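Local coordinates for protein N-acetylneuraminate lyase (Peptoclostridium difficile, PDB 4WOZ) that belongs to the dihydrodipicolinate synthetase family of lyases and aldolases, built as a closed eight-stranded parallel beta/alpha barrel, at residues I41-V55 with I76-Q90. Residues are numbered along the deposited sequence; the frame is centred on the assembly and turned at random.
Sequences IRHNIDVCKVDGLYV and IAKDEVKEEIKLIAQ
Gly52 to Val55 pair in parallel with Lys86 to Ala89 as neighbouring barrel strands whose axes approach to 4.7 Å, while the axes of helical segments 41-48 and 76-81 cross at -37°. Five backbone hydrogen bonds, from Lys86 N to Asp51 O through Gln90 N to Val55 O, stitch the two strands that helix 67-81 joins in a beta-alpha-beta unit. Between sheet and helices lies an apolar layer. Ile41 is a knob among Ile76, Ala77, Glu80 and Val81, its CG2 3.5 Å from Val81 CG2. With chi1 at 64°, Ile85 holds CG1 between its backbone N and carbonyl carbon, and CD1 reaches over Gly52 CA to Leu53 CG (3.6 Å) and Ile45 CG1. On the barrel-interior face, Tyr54 CD1 meets Ile88 CG2 at 3.7 Å, and Tyr54 OH, 3.4 Å from Gln90 CG, hydrogen-bonds Ser115 OG two strands along. Away from the sheet, Arg42 bends at chi2 and chi3 to bring its guanidinium among three carboxylates. NE and NH2 grip Asp46 side-on; NH1 meets the anti lone pair of Glu80 OE2 at 2.8 Å, guanidinium and carboxylate planes 71° apart; NH2 reaches Glu84 OE1 (3.0 Å) from above that carboxylate. Glu80 OE1 also bridges to Arg38. One cation spans both helices and the following turn, probably easing the repulsion between Asp46 and Glu84, and closes the apolar layer with a charged edge.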
ATOM      1  N   ILE A  41      10.777  24.096  26.295  1.00 30.35           N
ATOM      2  CA  ILE A  41      10.135  25.308  25.805  1.00 31.60           C
ATOM      3  C   ILE A  41      11.130  26.467  25.747  1.00 32.19           C
ATOM      4  O   ILE A  41      11.276  27.122  24.720  1.00 29.56           O
ATOM      5  CB  ILE A  41       8.957  25.693  26.715  1.00 31.56           C
ATOM      6  CG1 ILE A  41       7.886  24.603  26.641  1.00 29.98           C
ATOM      7  CG2 ILE A  41       8.401  27.067  26.313  1.00 31.70           C
ATOM      8  CD1 ILE A  41       6.728  24.804  27.596  1.00 29.20           C
ATOM      9  N   ARG A  42      11.812  26.707  26.864  1.00 34.30           N
ATOM     10  CA  ARG A  42      12.804  27.776  26.957  1.00 33.60           C
ATOM     11  C   ARG A  42      13.919  27.588  25.934  1.00 33.06           C
ATOM     12  O   ARG A  42      14.435  28.558  25.376  1.00 31.14           O
ATOM     13  CB  ARG A  42      13.402  27.805  28.368  1.00 34.31           C
ATOM     14  CG  ARG A  42      12.512  28.459  29.416  1.00 35.97           C
ATOM     15  CD  ARG A  42      13.001  29.866  29.738  1.00 36.67           C
ATOM     16  NE  ARG A  42      12.973  30.765  28.586  1.00 36.40           N
ATOM     17  CZ  ARG A  42      11.883  31.386  28.148  1.00 36.10           C
ATOM     18  NH1 ARG A  42      10.722  31.211  28.764  1.00 37.13           N
ATOM     19  NH2 ARG A  42      11.958  32.200  27.105  1.00 37.51           N
ATOM     20  N   HIS A  43      14.290  26.333  25.701  1.00 32.40           N
ATOM     21  CA  HIS A  43      15.343  26.005  24.750  1.00 31.86           C
ATOM     22  C   HIS A  43      14.924  26.402  23.337  1.00 31.58           C
ATOM     23  O   HIS A  43      15.712  26.976  22.579  1.00 30.75           O
ATOM     24  CB  HIS A  43      15.641  24.508  24.809  1.00 32.12           C
ATOM     25  CG  HIS A  43      16.705  24.062  23.856  1.00 32.69           C
ATOM     26  ND1 HIS A  43      18.032  24.398  24.010  1.00 33.92           N
ATOM     27  CD2 HIS A  43      16.639  23.295  22.741  1.00 31.99           C
ATOM     28  CE1 HIS A  43      18.739  23.855  23.034  1.00 33.88           C
ATOM     29  NE2 HIS A  43      17.916  23.181  22.251  1.00 33.25           N
ATOM     30  N   ASN A  44      13.678  26.102  22.987  1.00 30.51           N
ATOM     31  CA  ASN A  44      13.164  26.439  21.663  1.00 30.45           C
ATOM     32  C   ASN A  44      13.094  27.946  21.443  1.00 29.69           C
ATOM     33  O   ASN A  44      13.367  28.430  20.349  1.00 30.06           O
ATOM     34  CB  ASN A  44      11.774  25.824  21.448  1.00 27.91           C
ATOM     35  CG  ASN A  44      11.840  24.396  20.948  1.00 28.13           C
ATOM     36  OD1 ASN A  44      12.415  24.122  19.895  1.00 30.07           O
ATOM     37  ND2 ASN A  44      11.250  23.478  21.696  1.00 28.35           N
ATOM     38  N   ILE A  45      12.734  28.687  22.484  1.00 31.18           N
ATOM     39  CA  ILE A  45      12.628  30.139  22.372  1.00 31.32           C
ATOM     40  C   ILE A  45      13.988  30.834  22.378  1.00 32.46           C
ATOM     41  O   ILE A  45      14.309  31.613  21.480  1.00 32.99           O
ATOM     42  CB  ILE A  45      11.801  30.733  23.534  1.00 29.56           C
ATOM     43  CG1 ILE A  45      10.393  30.142  23.526  1.00 28.18           C
ATOM     44  CG2 ILE A  45      11.732  32.273  23.407  1.00 29.07           C
ATOM     45  CD1 ILE A  45       9.577  30.525  24.734  1.00 29.15           C
ATOM     46  N   ASP A  46      14.790  30.530  23.391  1.00 34.32           N
ATOM     47  CA  ASP A  46      16.082  31.176  23.558  1.00 36.58           C
ATOM     48  C   ASP A  46      17.264  30.633  22.766  1.00 36.46           C
ATOM     49  O   ASP A  46      18.199  31.380  22.469  1.00 36.93           O
ATOM     50  CB  ASP A  46      16.431  31.205  25.048  1.00 35.69           C
ATOM     51  CG  ASP A  46      15.299  31.751  25.895  1.00 36.87           C
ATOM     52  OD1 ASP A  46      14.617  32.691  25.435  1.00 36.86           O
ATOM     53  OD2 ASP A  46      15.093  31.252  27.024  1.00 39.60           O
ATOM     54  N   VAL A  47      17.238  29.351  22.417  1.00 35.61           N
ATOM     55  CA  VAL A  47      18.356  28.784  21.677  1.00 33.62           C
ATOM     56  C   VAL A  47      18.019  28.506  20.220  1.00 33.33           C
ATOM     57  O   VAL A  47      18.774  28.888  19.326  1.00 33.06           O
ATOM     58  CB  VAL A  47      18.861  27.478  22.327  1.00 34.03           C
ATOM     59  CG1 VAL A  47      20.125  27.012  21.621  1.00 29.99           C
ATOM     60  CG2 VAL A  47      19.125  27.701  23.811  1.00 31.24           C
ATOM     61  N   CYS A  48      16.891  27.841  19.987  1.00 33.22           N
ATOM     62  CA  CYS A  48      16.461  27.523  18.630  1.00 32.97           C
ATOM     63  C   CYS A  48      15.918  28.754  17.922  1.00 32.21           C
ATOM     64  O   CYS A  48      15.962  28.835  16.700  1.00 31.99           O
ATOM     65  CB  CYS A  48      15.390  26.433  18.653  1.00 34.46           C
ATOM     66  SG  CYS A  48      15.956  24.885  19.375  1.00 37.96           S
ATOM     67  N   LYS A  49      15.410  29.713  18.693  1.00 31.44           N
ATOM     68  CA  LYS A  49      14.862  30.947  18.122  1.00 30.96           C
ATOM     69  C   LYS A  49      13.717  30.712  17.131  1.00 30.44           C
ATOM     70  O   LYS A  49      13.660  31.352  16.079  1.00 30.64           O
ATOM     71  CB  LYS A  49      15.970  31.743  17.423  1.00 33.20           C
ATOM     72  CG  LYS A  49      16.946  32.462  18.356  1.00 38.68           C
ATOM     73  CD  LYS A  49      16.258  33.580  19.130  1.00 42.24           C
ATOM     74  CE  LYS A  49      17.264  34.534  19.782  1.00 45.69           C
ATOM     75  NZ  LYS A  49      18.157  33.892  20.794  1.00 45.10           N
ATOM     76  N   VAL A  50      12.809  29.796  17.448  1.00 29.22           N
ATOM     77  CA  VAL A  50      11.692  29.547  16.550  1.00 29.75           C
ATOM     78  C   VAL A  50      10.657  30.663  16.694  1.00 28.73           C
ATOM     79  O   VAL A  50      10.669  31.415  17.669  1.00 27.64           O
ATOM     80  CB  VAL A  50      11.019  28.179  16.836  1.00 30.75           C
ATOM     81  CG1 VAL A  50      11.963  27.047  16.455  1.00 33.49           C
ATOM     82  CG2 VAL A  50      10.639  28.078  18.299  1.00 31.54           C
ATOM     83  N   ASP A  51       9.765  30.766  15.718  1.00 29.52           N
ATOM     84  CA  ASP A  51       8.726  31.789  15.734  1.00 30.30           C
ATOM     85  C   ASP A  51       7.567  31.402  16.637  1.00 31.62           C
ATOM     86  O   ASP A  51       6.746  32.241  17.011  1.00 32.12           O
ATOM     87  CB  ASP A  51       8.202  32.020  14.317  1.00 31.13           C
ATOM     88  CG  ASP A  51       9.272  32.537  13.385  1.00 33.30           C
ATOM     89  OD1 ASP A  51       9.829  33.612  13.683  1.00 37.82           O
ATOM     90  OD2 ASP A  51       9.559  31.873  12.365  1.00 35.16           O
ATOM     91  N   GLY A  52       7.496  30.122  16.980  1.00 31.00           N
ATOM     92  CA  GLY A  52       6.417  29.661  17.826  1.00 28.33           C
ATOM     93  C   GLY A  52       6.509  28.177  18.096  1.00 28.75           C
ATOM     94  O   GLY A  52       7.447  27.504  17.654  1.00 27.95           O
ATOM     95  N   LEU A  53       5.533  27.669  18.837  1.00 27.31           N
ATOM     96  CA  LEU A  53       5.491  26.260  19.175  1.00 26.83           C
ATOM     97  C   LEU A  53       4.166  25.663  18.749  1.00 28.94           C
ATOM     98  O   LEU A  53       3.124  26.330  18.786  1.00 29.85           O
ATOM     99  CB  LEU A  53       5.665  26.064  20.686  1.00 26.19           C
ATOM    100  CG  LEU A  53       6.958  26.577  21.331  1.00 28.09           C
ATOM    101  CD1 LEU A  53       6.902  26.356  22.833  1.00 29.74           C
ATOM    102  CD2 LEU A  53       8.157  25.852  20.736  1.00 30.80           C
ATOM    103  N   TYR A  54       4.231  24.401  18.339  1.00 27.47           N
ATOM    104  CA  TYR A  54       3.073  23.623  17.924  1.00 28.13           C
ATOM    105  C   TYR A  54       2.969  22.650  19.093  1.00 28.22           C
ATOM    106  O   TYR A  54       3.801  21.753  19.242  1.00 27.28           O
ATOM    107  CB  TYR A  54       3.385  22.872  16.630  1.00 27.06           C
ATOM    108  CG  TYR A  54       2.222  22.140  16.012  1.00 27.16           C
ATOM    109  CD1 TYR A  54       1.282  22.818  15.231  1.00 25.74           C
ATOM    110  CD2 TYR A  54       2.081  20.760  16.168  1.00 26.03           C
ATOM    111  CE1 TYR A  54       0.234  22.135  14.617  1.00 26.13           C
ATOM    112  CE2 TYR A  54       1.040  20.069  15.561  1.00 25.55           C
ATOM    113  CZ  TYR A  54       0.121  20.760  14.788  1.00 25.37           C
ATOM    114  OH  TYR A  54      -0.914  20.082  14.188  1.00 28.43           O
ATOM    115  N   VAL A  55       1.959  22.850  19.931  1.00 29.26           N
ATOM    116  CA  VAL A  55       1.775  22.033  21.122  1.00 28.14           C
ATOM    117  C   VAL A  55       0.680  20.977  20.988  1.00 28.92           C
ATOM    118  O   VAL A  55      -0.394  21.242  20.447  1.00 28.42           O
ATOM    119  CB  VAL A  55       1.465  22.946  22.339  1.00 28.49           C
ATOM    120  CG1 VAL A  55       1.487  22.142  23.628  1.00 28.55           C
ATOM    121  CG2 VAL A  55       2.485  24.084  22.404  1.00 27.27           C
ATOM    122  N   ILE A  76       1.077  24.686  30.954  1.00 31.56           N
ATOM    123  CA  ILE A  76       2.491  24.938  31.176  1.00 32.64           C
ATOM    124  C   ILE A  76       3.124  25.673  30.002  1.00 33.06           C
ATOM    125  O   ILE A  76       3.921  26.588  30.198  1.00 35.13           O
ATOM    126  CB  ILE A  76       3.267  23.630  31.416  1.00 30.44           C
ATOM    127  CG1 ILE A  76       2.792  22.981  32.721  1.00 32.35           C
ATOM    128  CG2 ILE A  76       4.758  23.920  31.454  1.00 30.94           C
ATOM    129  CD1 ILE A  76       3.394  21.617  32.999  1.00 32.72           C
ATOM    130  N   ALA A  77       2.764  25.280  28.784  1.00 32.42           N
ATOM    131  CA  ALA A  77       3.331  25.916  27.594  1.00 33.62           C
ATOM    132  C   ALA A  77       2.992  27.402  27.548  1.00 33.58           C
ATOM    133  O   ALA A  77       3.868  28.245  27.351  1.00 33.23           O
ATOM    134  CB  ALA A  77       2.828  25.222  26.331  1.00 31.17           C
ATOM    135  N   LYS A  78       1.715  27.714  27.743  1.00 33.74           N
ATOM    136  CA  LYS A  78       1.256  29.096  27.717  1.00 33.83           C
ATOM    137  C   LYS A  78       1.878  29.913  28.844  1.00 33.14           C
ATOM    138  O   LYS A  78       2.322  31.040  28.632  1.00 33.98           O
ATOM    139  CB  LYS A  78      -0.273  29.142  27.819  1.00 32.04           C
ATOM    140  CG  LYS A  78      -0.859  30.545  27.771  1.00 33.57           C
ATOM    141  CD  LYS A  78      -0.510  31.251  26.471  1.00 34.58           C
ATOM    142  CE  LYS A  78      -1.023  32.686  26.462  1.00 33.11           C
ATOM    143  NZ  LYS A  78      -0.665  33.364  25.190  1.00 32.11           N
ATOM    144  N   ASP A  79       1.910  29.346  30.042  1.00 34.13           N
ATOM    145  CA  ASP A  79       2.482  30.046  31.188  1.00 35.16           C
ATOM    146  C   ASP A  79       3.953  30.360  30.954  1.00 35.82           C
ATOM    147  O   ASP A  79       4.405  31.479  31.195  1.00 35.71           O
ATOM    148  CB  ASP A  79       2.345  29.199  32.454  1.00 35.90           C
ATOM    149  CG  ASP A  79       2.884  29.902  33.687  1.00 38.26           C
ATOM    150  OD1 ASP A  79       2.355  30.981  34.027  1.00 40.51           O
ATOM    151  OD2 ASP A  79       3.831  29.379  34.316  1.00 36.24           O
ATOM    152  N   GLU A  80       4.692  29.368  30.468  1.00 34.57           N
ATOM    153  CA  GLU A  80       6.116  29.519  30.214  1.00 36.25           C
ATOM    154  C   GLU A  80       6.438  30.468  29.064  1.00 36.99           C
ATOM    155  O   GLU A  80       7.391  31.239  29.143  1.00 37.94           O
ATOM    156  CB  GLU A  80       6.744  28.152  29.932  1.00 35.40           C
ATOM    157  CG  GLU A  80       8.261  28.175  29.902  1.00 37.36           C
ATOM    158  CD  GLU A  80       8.841  28.878  31.122  1.00 38.95           C
ATOM    159  OE1 GLU A  80       8.531  28.459  32.256  1.00 38.64           O
ATOM    160  OE2 GLU A  80       9.602  29.849  30.942  1.00 40.67           O
ATOM    161  N   VAL A  81       5.655  30.398  27.992  1.00 37.10           N
ATOM    162  CA  VAL A  81       5.882  31.251  26.833  1.00 37.72           C
ATOM    163  C   VAL A  81       5.317  32.650  27.028  1.00 40.12           C
ATOM    164  O   VAL A  81       5.951  33.639  26.664  1.00 39.61           O
ATOM    165  CB  VAL A  81       5.244  30.649  25.561  1.00 38.17           C
ATOM    166  CG1 VAL A  81       5.340  31.645  24.412  1.00 38.41           C
ATOM    167  CG2 VAL A  81       5.942  29.349  25.191  1.00 38.08           C
ATOM    168  N   LYS A  82       4.121  32.717  27.604  1.00 42.32           N
ATOM    169  CA  LYS A  82       3.430  33.978  27.837  1.00 45.26           C
ATOM    170  C   LYS A  82       3.047  34.586  26.490  1.00 45.27           C
ATOM    171  O   LYS A  82       2.113  34.116  25.840  1.00 45.57           O
ATOM    172  CB  LYS A  82       4.321  34.934  28.635  1.00 48.22           C
ATOM    173  CG  LYS A  82       4.714  34.389  30.005  1.00 52.27           C
ATOM    174  CD  LYS A  82       5.654  35.333  30.744  1.00 56.20           C
ATOM    175  CE  LYS A  82       6.067  34.764  32.100  1.00 56.82           C
ATOM    176  NZ  LYS A  82       6.879  33.518  31.970  1.00 59.12           N
ATOM    177  N   GLU A  83       3.717  35.629  26.071  1.00 44.68           N
ATOM    178  CA  GLU A  83       3.568  36.168  24.761  1.00 44.35           C
ATOM    179  C   GLU A  83       4.800  36.372  23.946  1.00 42.27           C
ATOM    180  O   GLU A  83       4.852  36.975  23.000  1.00 40.82           O
ATOM    181  CB  GLU A  83       2.793  37.430  24.772  1.00 46.18           C
ATOM    182  CG  GLU A  83       1.851  37.486  25.908  1.00 50.27           C
ATOM    183  CD  GLU A  83       0.516  37.031  25.550  1.00 53.10           C
ATOM    184  OE1 GLU A  83      -0.323  37.167  26.382  1.00 54.90           O
ATOM    185  OE2 GLU A  83       0.330  36.556  24.469  1.00 53.61           O
ATOM    186  N   GLU A  84       5.824  35.798  24.415  1.00 40.29           N
ATOM    187  CA  GLU A  84       7.096  35.892  23.713  1.00 39.44           C
ATOM    188  C   GLU A  84       7.022  35.376  22.272  1.00 37.25           C
ATOM    189  O   GLU A  84       7.504  36.036  21.352  1.00 36.97           O
ATOM    190  CB  GLU A  84       8.177  35.153  24.505  1.00 41.39           C
ATOM    191  CG  GLU A  84       9.578  35.308  23.944  1.00 43.72           C
ATOM    192  CD  GLU A  84      10.646  35.128  25.005  1.00 46.03           C
ATOM    193  OE1 GLU A  84      10.348  34.489  26.041  1.00 47.13           O
ATOM    194  OE2 GLU A  84      11.783  35.616  24.799  1.00 45.18           O
ATOM    195  N   ILE A  85       6.426  34.203  22.073  1.00 34.57           N
ATOM    196  CA  ILE A  85       6.284  33.656  20.726  1.00 33.08           C
ATOM    197  C   ILE A  85       4.856  33.170  20.497  1.00 31.59           C
ATOM    198  O   ILE A  85       4.051  33.140  21.422  1.00 30.63           O
ATOM    199  CB  ILE A  85       7.252  32.481  20.459  1.00 33.10           C
ATOM    200  CG1 ILE A  85       6.912  31.305  21.374  1.00 33.05           C
ATOM    201  CG2 ILE A  85       8.693  32.940  20.649  1.00 32.89           C
ATOM    202  CD1 ILE A  85       7.725  30.064  21.088  1.00 36.68           C
ATOM    203  N   LYS A  86       4.559  32.794  19.256  1.00 32.40           N
ATOM    204  CA  LYS A  86       3.237  32.317  18.869  1.00 31.15           C
ATOM    205  C   LYS A  86       2.970  30.888  19.332  1.00 30.24           C
ATOM    206  O   LYS A  86       3.896  30.091  19.510  1.00 26.61           O
ATOM    207  CB  LYS A  86       3.082  32.392  17.349  1.00 32.64           C
ATOM    208  CG  LYS A  86       3.282  33.784  16.793  1.00 34.93           C
ATOM    209  CD  LYS A  86       3.420  33.756  15.285  1.00 37.97           C
ATOM    210  CE  LYS A  86       4.021  35.056  14.773  1.00 40.42           C
ATOM    211  NZ  LYS A  86       4.295  34.988  13.309  1.00 42.71           N
ATOM    212  N   LEU A  87       1.692  30.573  19.506  1.00 27.74           N
ATOM    213  CA  LEU A  87       1.285  29.255  19.958  1.00 27.75           C
ATOM    214  C   LEU A  87       0.141  28.672  19.148  1.00 29.26           C
ATOM    215  O   LEU A  87      -0.891  29.326  18.930  1.00 28.75           O
ATOM    216  CB  LEU A  87       0.861  29.305  21.425  1.00 28.16           C
ATOM    217  CG  LEU A  87       1.933  29.574  22.479  1.00 30.22           C
ATOM    218  CD1 LEU A  87       1.269  29.711  23.840  1.00 29.39           C
ATOM    219  CD2 LEU A  87       2.947  28.443  22.480  1.00 29.85           C
ATOM    220  N   ILE A  88       0.335  27.435  18.704  1.00 27.20           N
ATOM    221  CA  ILE A  88      -0.683  26.712  17.959  1.00 27.52           C
ATOM    222  C   ILE A  88      -0.976  25.461  18.779  1.00 28.26           C
ATOM    223  O   ILE A  88      -0.058  24.757  19.208  1.00 26.61           O
ATOM    224  CB  ILE A  88      -0.190  26.281  16.567  1.00 28.09           C
ATOM    225  CG1 ILE A  88       0.073  27.514  15.696  1.00 26.00           C
ATOM    226  CG2 ILE A  88      -1.234  25.381  15.909  1.00 29.16           C
ATOM    227  CD1 ILE A  88       0.585  27.172  14.307  1.00 28.26           C
ATOM    228  N   ALA A  89      -2.253  25.187  19.005  1.00 27.35           N
ATOM    229  CA  ALA A  89      -2.622  24.021  19.787  1.00 28.32           C
ATOM    230  C   ALA A  89      -3.254  22.924  18.937  1.00 27.69           C
ATOM    231  O   ALA A  89      -4.266  23.151  18.278  1.00 27.48           O
ATOM    232  CB  ALA A  89      -3.577  24.431  20.908  1.00 27.77           C
ATOM    233  N   GLN A  90      -2.644  21.741  18.941  1.00 26.22           N
ATOM    234  CA  GLN A  90      -3.195  20.612  18.196  1.00 27.65           C
ATOM    235  C   GLN A  90      -4.228  20.033  19.158  1.00 27.63           C
ATOM    236  O   GLN A  90      -3.871  19.536  20.223  1.00 27.56           O
ATOM    237  CB  GLN A  90      -2.107  19.569  17.893  1.00 25.75           C
ATOM    238  CG  GLN A  90      -2.466  18.587  16.769  1.00 27.33           C
ATOM    239  CD  GLN A  90      -3.597  17.631  17.131  1.00 27.07           C
ATOM    240  OE1 GLN A  90      -4.484  17.376  16.322  1.00 28.06           O
ATOM    241  NE2 GLN A  90      -3.555  17.084  18.342  1.00 29.67           N
TER